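Local coordinates for protein halotolerant alpha-type carbonic anhydrase (dCA II) (Dunaliella salina, PDB 1Y7W) that catalyses the reversible hydration of carbon dioxide to bicarbonate at a zinc ion, in a form tolerant of high salt, at residues F129-F134 against D180-S185; T188-K193 against M256-D261; N184-Q189 against V206-I211. All coordinates share one frame; numbering follows the deposited sequence.

Interaction 1: residues F129-F134 against D180-S185; sequences FHFHHF and DAFLNS. With ZN (zinc ion), chain D.
The zinc-carrying strand 120-133 of the central sheet meets the start of helix 181-195 through Phe129 and Phe131 on one side and Phe182 and Leu183 on the other. The axes of strand residues 129-133 and helix residues 181-185 run almost at right angles (96°) and are 13.7 Å apart at closest approach, a gap bridged by side chains. Phe182 brings its CZ to the rim of the Phe129 ring, near that ring's plane, 3.9 Å from Phe129 CZ. Phe131 and Phe182 meet edge to edge, at 4.4 Å between Phe131 CZ and Phe182 CE1, while Leu183 CD2 lies 4.2 Å from Phe131 CE2. Phe182 reaches both rings because its CG stands anti to the backbone N (chi1 174°). Asp180, just ahead of the first turn, is the helix N-cap: its OD2 accepts from Leu183 N (2.9 Å, 160°) with the anti lone pair, and OD1 is paired with Arg249. The alternation of the strand turns His130 and His132 the other way, where their NE2 atoms bind zinc at 2.0 and 2.1 Å alongside His150 and a water at 1.9 Å. Apolar packing behind the strand and metal ligands in front of it are characteristic of the three-histidine zinc site of alpha-carbonic anhydrases.

Interaction 2: residues T188-K193 against M256-D261; sequences TQIEGK and MKLFVD
Leu258 sets its CD1 methyl against the CG2 branch of Ile190 at 4.1 Å, the two side chains crossing at about a right angle. Both groups are aimed by their first torsions: Leu258 CG is anti to its backbone N (chi1 167°), and the CG2 methyl of Ile190 holds the equivalent place on its own residue. The backbones come nearest at Glu191 and Leu258, with CA atoms 8.1 Å apart, and the side chains span this distance. The contact joins two helices, 181-195 and 253-266, that pack side by side next to the central sheet; the second is anchored there by Phe259, whose ring meets those of Phe131 and His133. Helix 253-266 is kinked here, since the nitrogens of Leu258 and Phe259 lack bonds to the preceding turn, and Phe259 N makes just a weak bond to Met256 O. Toward the more exposed side the contact becomes polar and water-mediated. Glu191 OE1 and Asp261 OD1, 4.4 Å apart and probably both negative, accept from the same water, which lies 2.6 Å from Glu191 OE1 and from Asp261 OD1. A second water donates to Glu191 OE1 and accepts from Lys257 NZ. That lysine also forms a salt bridge of 2.7 Å from NZ to Asp261 OD1, on the syn lone pair, which probably eases the proximity of the two carboxylates. Gln187 NE2 gives Glu191 OE1 a further, direct hydrogen bond.

Interaction 3: residues N184-Q189 against V206-I211; sequences NSLQTQ and VSIDNI
Gln189 and Asp209 make the direct polar link: Asp209 N donates to Gln189 OE1 over 2.9 Å with an N-H...O angle of 155°, the donor tilted slightly from the carbonyl plane. The side chains of this pair also stack, the amide and carboxylate planes being 20° apart and Gln189 CD lying 3.8 Å from Asp209 OD2. The same OE1 sits close over Ile208, 3.2 Å from Ile208 CA, so the amide oxygen rests against the backbone just ahead of the N-H it accepts. Beside this polar pair, Leu186 CD1 touches Ile208 CD1 at 4.1 Å, an apolar flank to the contact. The amide reaches the loop because Gln189 CG lies anti to its carbonyl carbon (chi1 -69°) and the chain runs extended beyond it. What fixes the turn of the amide is its other end: Gln189 NE2 donates to Ser185 OG at 2.9 Å, one turn back on the helix, with Ser185 OG tilted out of the amide plane. Waters extend the link, one joining Gln189 NE2 to Asp209 O (2.6 Å from the water to that oxygen) and another bridging Ser185 OG and Asp209 OD2. With Gln189 replaced by alanine, Asp209 N is likely to lose its side-chain acceptor and Ser185 OG its amide partner, removing this direct polar tie between helix and loop. Farther out, Ile208 is hydrogen-bonded through its backbone to Ala93, and Lys193 NZ donates to Ser207 O. A glutamine amide on helix 181-195 thus holds a backbone N-H of the chain leaving strand 206-207, an edge strand of the small three-stranded antiparallel sheet.

From the N terminus, strand 120-133 comes first, and interaction 1 closes a loop of 45 intervening residues, nearly half of them strand and none helix, ending at the start of helix 181-195. Interaction 3 begins where interaction 1 ends, sharing Asn184 and Ser185, and closes the short return to 206-211. Interaction 2 follows interaction 1 in series; it starts from the same part of the helix as interaction 3 and runs on to helix 253-266, so the return of interaction 3 ends inside its longer span. Helix 181-195 takes part in all three. The contacts also touch: Ile211 CD1 packs on Phe129 and Phe182, Phe259 on Phe131, and Leu258 on Leu186, joining the zinc-bearing sheet, both helices and the edge-strand loop.

Interaction 1: residues F129-F134 against D180-S185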
loop_
_atom_site.group_PDB
_atom_site.type_symbol
_atom_site.label_atom_id
_atom_site.label_comp_id
_atom_site.label_asym_id
_atom_site.label_seq_id
_atom_site.Cartn_x
_atom_site.Cartn_y
_atom_site.Cartn_z
ATOM N N PHE A 129 1.562 -1.890 -6.619
ATOM C CA PHE A 129 1.855 -1.212 -5.360
ATOM C C PHE A 129 1.543 0.256 -5.608
ATOM O O PHE A 129 1.508 0.718 -6.770
ATOM C CB PHE A 129 3.268 -1.472 -4.785
ATOM C CG PHE A 129 4.424 -0.934 -5.600
ATOM C CD1 PHE A 129 4.755 0.412 -5.581
ATOM C CD2 PHE A 129 5.281 -1.813 -6.262
ATOM C CE1 PHE A 129 5.935 0.892 -6.193
ATOM C CE2 PHE A 129 6.457 -1.348 -6.869
ATOM C CZ PHE A 129 6.783 -0.003 -6.828
ATOM N N HIS A 130 1.249 1.018 -4.556
ATOM C CA HIS A 130 0.909 2.441 -4.800
ATOM C C HIS A 130 1.289 3.233 -3.545
ATOM O O HIS A 130 1.715 2.645 -2.533
ATOM C CB HIS A 130 -0.594 2.638 -5.145
ATOM C CG HIS A 130 -1.520 2.142 -4.070
ATOM N ND1 HIS A 130 -2.049 0.861 -4.051
ATOM C CD2 HIS A 130 -1.944 2.733 -2.941
ATOM C CE1 HIS A 130 -2.755 0.688 -2.939
ATOM N NE2 HIS A 130 -2.707 1.809 -2.246
ATOM N N PHE A 131 1.078 4.531 -3.595
ATOM C CA PHE A 131 1.519 5.357 -2.467
ATOM C C PHE A 131 0.437 6.271 -1.887
ATOM O O PHE A 131 -0.485 6.695 -2.596
ATOM C CB PHE A 131 2.658 6.297 -2.910
ATOM C CG PHE A 131 3.909 5.598 -3.394
ATOM C CD1 PHE A 131 4.050 5.238 -4.732
ATOM C CD2 PHE A 131 4.936 5.298 -2.497
ATOM C CE1 PHE A 131 5.198 4.585 -5.151
ATOM C CE2 PHE A 131 6.094 4.646 -2.889
ATOM C CZ PHE A 131 6.227 4.280 -4.230
ATOM N N HIS A 132 0.604 6.604 -0.608
ATOM C CA HIS A 132 -0.295 7.588 0.040
ATOM C C HIS A 132 0.779 8.610 0.442
ATOM O O HIS A 132 1.676 8.303 1.239
ATOM C CB HIS A 132 -1.042 6.942 1.206
ATOM C CG HIS A 132 -2.049 5.934 0.735
ATOM N ND1 HIS A 132 -3.295 6.299 0.282
ATOM C CD2 HIS A 132 -1.938 4.599 0.497
ATOM C CE1 HIS A 132 -3.928 5.234 -0.195
ATOM N NE2 HIS A 132 -3.123 4.193 -0.080
ATOM N N HIS A 133 0.694 9.786 -0.198
ATOM C CA HIS A 133 1.719 10.814 -0.066
ATOM C C HIS A 133 1.372 12.044 0.763
ATOM O O HIS A 133 0.231 12.510 0.771
ATOM C CB HIS A 133 2.257 11.226 -1.481
ATOM C CG HIS A 133 1.243 11.136 -2.618
ATOM N ND1 HIS A 133 0.244 12.061 -2.832
ATOM C CD2 HIS A 133 1.126 10.232 -3.627
ATOM C CE1 HIS A 133 -0.437 11.739 -3.921
ATOM N NE2 HIS A 133 0.082 10.630 -4.424
ATOM N N PHE A 134 2.412 12.537 1.443
ATOM C CA PHE A 134 2.397 13.669 2.350
ATOM C C PHE A 134 1.864 13.360 3.743
ATOM O O PHE A 134 2.390 13.880 4.731
ATOM C CB PHE A 134 1.735 14.856 1.705
ATOM C CG PHE A 134 2.608 15.442 0.623
ATOM C CD1 PHE A 134 3.763 16.170 0.959
ATOM C CD2 PHE A 134 2.383 15.140 -0.717
ATOM C CE1 PHE A 134 4.660 16.563 -0.053
ATOM C CE2 PHE A 134 3.261 15.525 -1.703
ATOM C CZ PHE A 134 4.395 16.232 -1.380
ATOM N N ASP A 180 15.676 7.934 -0.198
ATOM C CA ASP A 180 15.586 6.520 -0.488
ATOM C C ASP A 180 16.144 6.267 -1.885
ATOM O O ASP A 180 15.878 7.056 -2.792
ATOM C CB ASP A 180 14.096 6.104 -0.480
ATOM C CG ASP A 180 13.900 4.638 -0.801
ATOM O OD1 ASP A 180 14.227 3.828 0.097
ATOM O OD2 ASP A 180 13.434 4.319 -1.925
ATOM N N ALA A 181 16.832 5.134 -2.080
ATOM C CA ALA A 181 17.410 4.782 -3.391
ATOM C C ALA A 181 16.374 4.502 -4.474
ATOM O O ALA A 181 16.484 4.980 -5.618
ATOM C CB ALA A 181 18.337 3.552 -3.245
ATOM N N PHE A 182 15.380 3.692 -4.145
ATOM C CA PHE A 182 14.331 3.407 -5.116
ATOM C C PHE A 182 13.574 4.687 -5.499
ATOM O O PHE A 182 13.305 4.895 -6.667
ATOM C CB PHE A 182 13.326 2.368 -4.603
ATOM C CG PHE A 182 12.162 2.164 -5.536
ATOM C CD1 PHE A 182 10.887 2.524 -5.155
ATOM C CD2 PHE A 182 12.361 1.723 -6.858
ATOM C CE1 PHE A 182 9.797 2.468 -6.071
ATOM C CE2 PHE A 182 11.294 1.667 -7.768
ATOM C CZ PHE A 182 10.005 2.041 -7.379
ATOM N N LEU A 183 13.198 5.515 -4.518
ATOM C CA LEU A 183 12.491 6.754 -4.842
ATOM C C LEU A 183 13.391 7.622 -5.747
ATOM O O LEU A 183 12.937 8.288 -6.715
ATOM C CB LEU A 183 12.114 7.513 -3.551
ATOM C CG LEU A 183 10.972 6.811 -2.732
ATOM C CD1 LEU A 183 10.530 7.653 -1.538
ATOM C CD2 LEU A 183 9.771 6.519 -3.685
ATOM N N ASN A 184 14.677 7.611 -5.454
ATOM C CA ASN A 184 15.554 8.394 -6.322
ATOM C C ASN A 184 15.536 7.906 -7.760
ATOM O O ASN A 184 15.477 8.689 -8.691
ATOM C CB ASN A 184 16.988 8.401 -5.808
ATOM C CG ASN A 184 17.520 9.791 -5.737
ATOM O OD1 ASN A 184 17.204 10.556 -4.794
ATOM N ND2 ASN A 184 18.267 10.183 -6.765
ATOM N N SER A 185 15.587 6.609 -7.957
ATOM C CA SER A 185 15.583 6.082 -9.294
ATOM C C SER A 185 14.277 6.394 -9.975
ATOM O O SER A 185 14.286 6.821 -11.131
ATOM C CB SER A 185 15.844 4.583 -9.278
ATOM O OG SER A 185 15.515 4.005 -10.524
HETATM ZN ZN ZN D . -3.334 2.160 -0.387
HETATM O O HOH W 1 -5.237 2.216 -0.569
#

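Interaction 2: residues T188-K193 against M256-D261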
loop_
_atom_site.group_PDB
_atom_site.type_symbol
_atom_site.label_atom_id
_atom_site.label_comp_id
_atom_site.label_asym_id
_atom_site.label_seq_id
_atom_site.Cartn_x
_atom_site.Cartn_y
_atom_site.Cartn_z
ATOM N N THR A 188 14.142 10.030 -10.971
ATOM C CA THR A 188 15.081 10.285 -12.052
ATOM C C THR A 188 14.518 9.782 -13.354
ATOM O O THR A 188 14.590 10.463 -14.367
ATOM C CB THR A 188 16.449 9.588 -11.754
ATOM O OG1 THR A 188 17.062 10.235 -10.631
ATOM C CG2 THR A 188 17.389 9.688 -12.952
ATOM N N GLN A 189 13.971 8.569 -13.339
ATOM C CA GLN A 189 13.388 8.015 -14.529
ATOM C C GLN A 189 12.219 8.841 -15.028
ATOM O O GLN A 189 12.082 9.117 -16.223
ATOM C CB GLN A 189 12.875 6.605 -14.263
ATOM C CG GLN A 189 13.957 5.558 -14.017
ATOM C CD GLN A 189 13.313 4.219 -13.745
ATOM O OE1 GLN A 189 12.763 3.571 -14.655
ATOM N NE2 GLN A 189 13.329 3.814 -12.470
ATOM N N ILE A 190 11.315 9.170 -14.113
ATOM C CA ILE A 190 10.154 9.948 -14.512
ATOM C C ILE A 190 10.523 11.378 -14.974
ATOM O O ILE A 190 10.100 11.816 -16.023
ATOM C CB ILE A 190 9.118 9.984 -13.356
ATOM C CG1 ILE A 190 8.490 8.573 -13.226
ATOM C CG2 ILE A 190 7.974 10.962 -13.691
ATOM C CD1 ILE A 190 7.587 8.409 -11.977
ATOM N N GLU A 191 11.305 12.082 -14.176
ATOM C CA GLU A 191 11.660 13.441 -14.502
ATOM C C GLU A 191 12.375 13.466 -15.852
ATOM O O GLU A 191 12.222 14.410 -16.629
ATOM C CB GLU A 191 12.490 14.020 -13.352
ATOM C CG GLU A 191 11.588 14.258 -12.100
ATOM C CD GLU A 191 12.249 15.104 -11.002
ATOM O OE1 GLU A 191 11.517 15.529 -10.055
ATOM O OE2 GLU A 191 13.483 15.336 -11.080
ATOM N N GLY A 192 13.093 12.384 -16.142
ATOM C CA GLY A 192 13.796 12.269 -17.392
ATOM C C GLY A 192 12.839 12.116 -18.557
ATOM O O GLY A 192 13.051 12.749 -19.582
ATOM N N LYS A 193 11.801 11.282 -18.434
ATOM C CA LYS A 193 10.815 11.080 -19.511
ATOM C C LYS A 193 9.921 12.319 -19.727
ATOM O O LYS A 193 9.426 12.598 -20.836
ATOM C CB LYS A 193 9.936 9.836 -19.206
ATOM C CG LYS A 193 10.703 8.512 -19.342
ATOM C CD LYS A 193 9.835 7.302 -19.028
ATOM C CE LYS A 193 10.633 5.973 -19.189
ATOM N NZ LYS A 193 9.861 4.958 -20.039
ATOM N N MET A 256 9.859 14.139 -2.190
ATOM C CA MET A 256 8.402 14.258 -2.081
ATOM C C MET A 256 7.812 15.147 -3.172
ATOM O O MET A 256 6.623 15.028 -3.530
ATOM C CB MET A 256 8.012 14.793 -0.692
ATOM C CG MET A 256 8.182 13.768 0.425
ATOM S SD MET A 256 7.331 12.149 0.112
ATOM C CE MET A 256 5.620 12.737 -0.017
ATOM N N LYS A 257 8.646 16.031 -3.721
ATOM C CA LYS A 257 8.177 16.915 -4.778
ATOM C C LYS A 257 7.684 16.131 -5.991
ATOM O O LYS A 257 6.775 16.581 -6.689
ATOM C CB LYS A 257 9.302 17.886 -5.222
ATOM C CG LYS A 257 8.937 18.757 -6.463
ATOM C CD LYS A 257 9.768 20.078 -6.506
ATOM C CE LYS A 257 9.528 20.860 -7.824
ATOM N NZ LYS A 257 9.905 20.017 -8.983
ATOM N N LEU A 258 8.254 14.949 -6.227
ATOM C CA LEU A 258 7.816 14.135 -7.374
ATOM C C LEU A 258 6.290 13.894 -7.290
ATOM O O LEU A 258 5.580 13.989 -8.297
ATOM C CB LEU A 258 8.526 12.774 -7.378
ATOM C CG LEU A 258 7.938 11.696 -8.334
ATOM C CD1 LEU A 258 8.341 12.052 -9.769
ATOM C CD2 LEU A 258 8.489 10.319 -8.010
ATOM N N PHE A 259 5.801 13.565 -6.090
ATOM C CA PHE A 259 4.376 13.292 -5.911
ATOM C C PHE A 259 3.478 14.475 -6.215
ATOM O O PHE A 259 2.395 14.310 -6.809
ATOM C CB PHE A 259 4.124 12.714 -4.501
ATOM C CG PHE A 259 4.800 11.385 -4.296
ATOM C CD1 PHE A 259 5.941 11.265 -3.522
ATOM C CD2 PHE A 259 4.303 10.254 -4.942
ATOM C CE1 PHE A 259 6.583 10.047 -3.381
ATOM C CE2 PHE A 259 4.932 9.022 -4.809
ATOM C CZ PHE A 259 6.080 8.919 -4.018
ATOM N N VAL A 260 3.909 15.673 -5.832
ATOM C CA VAL A 260 3.118 16.864 -6.151
ATOM C C VAL A 260 3.129 17.141 -7.655
ATOM O O VAL A 260 2.091 17.390 -8.289
ATOM C CB VAL A 260 3.699 18.139 -5.484
ATOM C CG1 VAL A 260 2.724 19.293 -5.676
ATOM C CG2 VAL A 260 3.954 17.906 -4.100
ATOM N N ASP A 261 4.326 17.130 -8.233
ATOM C CA ASP A 261 4.447 17.386 -9.659
ATOM C C ASP A 261 3.542 16.462 -10.504
ATOM O O ASP A 261 2.806 16.907 -11.384
ATOM C CB ASP A 261 5.904 17.239 -10.085
ATOM C CG ASP A 261 6.806 18.398 -9.580
ATOM O OD1 ASP A 261 8.031 18.218 -9.668
ATOM O OD2 ASP A 261 6.310 19.464 -9.091
HETATM O O HOH W 2 8.968 15.879 -10.240
HETATM O O HOH W 3 12.060 17.977 -8.627
#

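Interaction 3: residues N184-Q189 against V206-I211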
loop_
_atom_site.group_PDB
_atom_site.type_symbol
_atom_site.label_atom_id
_atom_site.label_comp_id
_atom_site.label_asym_id
_atom_site.label_seq_id
_atom_site.Cartn_x
_atom_site.Cartn_y
_atom_site.Cartn_z
ATOM N N ASN A 184 14.677 7.611 -5.454
ATOM C CA ASN A 184 15.554 8.394 -6.322
ATOM C C ASN A 184 15.536 7.906 -7.760
ATOM O O ASN A 184 15.477 8.689 -8.691
ATOM C CB ASN A 184 16.988 8.401 -5.808
ATOM C CG ASN A 184 17.520 9.791 -5.737
ATOM O OD1 ASN A 184 17.204 10.556 -4.794
ATOM N ND2 ASN A 184 18.267 10.183 -6.765
ATOM N N SER A 185 15.587 6.609 -7.957
ATOM C CA SER A 185 15.583 6.082 -9.294
ATOM C C SER A 185 14.277 6.394 -9.975
ATOM O O SER A 185 14.286 6.821 -11.131
ATOM C CB SER A 185 15.844 4.583 -9.278
ATOM O OG SER A 185 15.515 4.005 -10.524
ATOM N N LEU A 186 13.152 6.182 -9.282
ATOM C CA LEU A 186 11.833 6.468 -9.896
ATOM C C LEU A 186 11.731 7.940 -10.321
ATOM O O LEU A 186 11.290 8.279 -11.422
ATOM C CB LEU A 186 10.724 6.175 -8.867
ATOM C CG LEU A 186 9.272 6.381 -9.262
ATOM C CD1 LEU A 186 8.950 5.412 -10.427
ATOM C CD2 LEU A 186 8.359 6.056 -8.064
ATOM N N GLN A 187 12.129 8.812 -9.429
ATOM C CA GLN A 187 12.100 10.249 -9.677
ATOM C C GLN A 187 12.960 10.614 -10.892
ATOM O O GLN A 187 12.536 11.387 -11.751
ATOM C CB GLN A 187 12.586 11.000 -8.422
ATOM C CG GLN A 187 12.726 12.495 -8.627
ATOM C CD GLN A 187 12.840 13.274 -7.340
ATOM O OE1 GLN A 187 13.658 12.957 -6.475
ATOM N NE2 GLN A 187 12.030 14.320 -7.212
ATOM N N THR A 188 14.142 10.030 -10.971
ATOM C CA THR A 188 15.081 10.285 -12.052
ATOM C C THR A 188 14.518 9.782 -13.354
ATOM O O THR A 188 14.590 10.463 -14.367
ATOM C CB THR A 188 16.449 9.588 -11.754
ATOM O OG1 THR A 188 17.062 10.235 -10.631
ATOM C CG2 THR A 188 17.389 9.688 -12.952
ATOM N N GLN A 189 13.971 8.569 -13.339
ATOM C CA GLN A 189 13.388 8.015 -14.529
ATOM C C GLN A 189 12.219 8.841 -15.028
ATOM O O GLN A 189 12.082 9.117 -16.223
ATOM C CB GLN A 189 12.875 6.605 -14.263
ATOM C CG GLN A 189 13.957 5.558 -14.017
ATOM C CD GLN A 189 13.313 4.219 -13.745
ATOM O OE1 GLN A 189 12.763 3.571 -14.655
ATOM N NE2 GLN A 189 13.329 3.814 -12.470
ATOM N N VAL A 206 3.376 3.838 -17.829
ATOM C CA VAL A 206 4.658 4.325 -18.324
ATOM C C VAL A 206 5.770 3.350 -17.876
ATOM O O VAL A 206 5.917 3.054 -16.703
ATOM C CB VAL A 206 4.909 5.752 -17.716
ATOM C CG1 VAL A 206 6.341 6.299 -18.026
ATOM C CG2 VAL A 206 3.774 6.686 -18.226
ATOM N N SER A 207 6.574 2.855 -18.806
ATOM C CA SER A 207 7.623 1.898 -18.434
ATOM C C SER A 207 8.701 2.402 -17.531
ATOM O O SER A 207 9.207 3.491 -17.728
ATOM C CB SER A 207 8.277 1.336 -19.697
ATOM O OG SER A 207 7.290 0.580 -20.383
ATOM N N ILE A 208 9.048 1.609 -16.519
ATOM C CA ILE A 208 10.128 1.961 -15.657
ATOM C C ILE A 208 10.957 0.667 -15.483
ATOM O O ILE A 208 10.520 -0.394 -15.935
ATOM C CB ILE A 208 9.639 2.500 -14.302
ATOM C CG1 ILE A 208 8.655 1.518 -13.690
ATOM C CG2 ILE A 208 9.061 3.908 -14.479
ATOM C CD1 ILE A 208 8.388 1.783 -12.181
ATOM N N ASP A 209 12.126 0.782 -14.875
ATOM C CA ASP A 209 13.039 -0.333 -14.697
ATOM C C ASP A 209 12.471 -1.397 -13.777
ATOM O O ASP A 209 11.604 -1.111 -12.941
ATOM C CB ASP A 209 14.372 0.102 -14.065
ATOM C CG ASP A 209 15.203 1.009 -14.953
ATOM O OD1 ASP A 209 15.001 1.039 -16.169
ATOM O OD2 ASP A 209 16.084 1.692 -14.389
ATOM N N ASN A 210 13.019 -2.605 -13.898
ATOM C CA ASN A 210 12.592 -3.707 -13.059
ATOM C C ASN A 210 12.899 -3.383 -11.625
ATOM O O ASN A 210 13.803 -2.600 -11.334
ATOM C CB ASN A 210 13.322 -4.962 -13.444
ATOM C CG ASN A 210 12.882 -5.483 -14.773
ATOM O OD1 ASN A 210 11.739 -5.240 -15.232
ATOM N ND2 ASN A 210 13.779 -6.241 -15.405
ATOM N N ILE A 211 12.181 -4.036 -10.713
ATOM C CA ILE A 211 12.343 -3.724 -9.291
ATOM C C ILE A 211 12.643 -4.958 -8.428
ATOM O O ILE A 211 11.902 -5.942 -8.488
ATOM C CB ILE A 211 11.008 -3.106 -8.790
ATOM C CG1 ILE A 211 10.717 -1.824 -9.611
ATOM C CG2 ILE A 211 11.053 -2.862 -7.268
ATOM C CD1 ILE A 211 9.325 -1.197 -9.267
HETATM O O HOH W 4 16.115 1.312 -11.251
HETATM O O HOH W 5 12.018 1.116 -11.586
HETATM O O HOH W 6 12.615 3.982 -17.379
#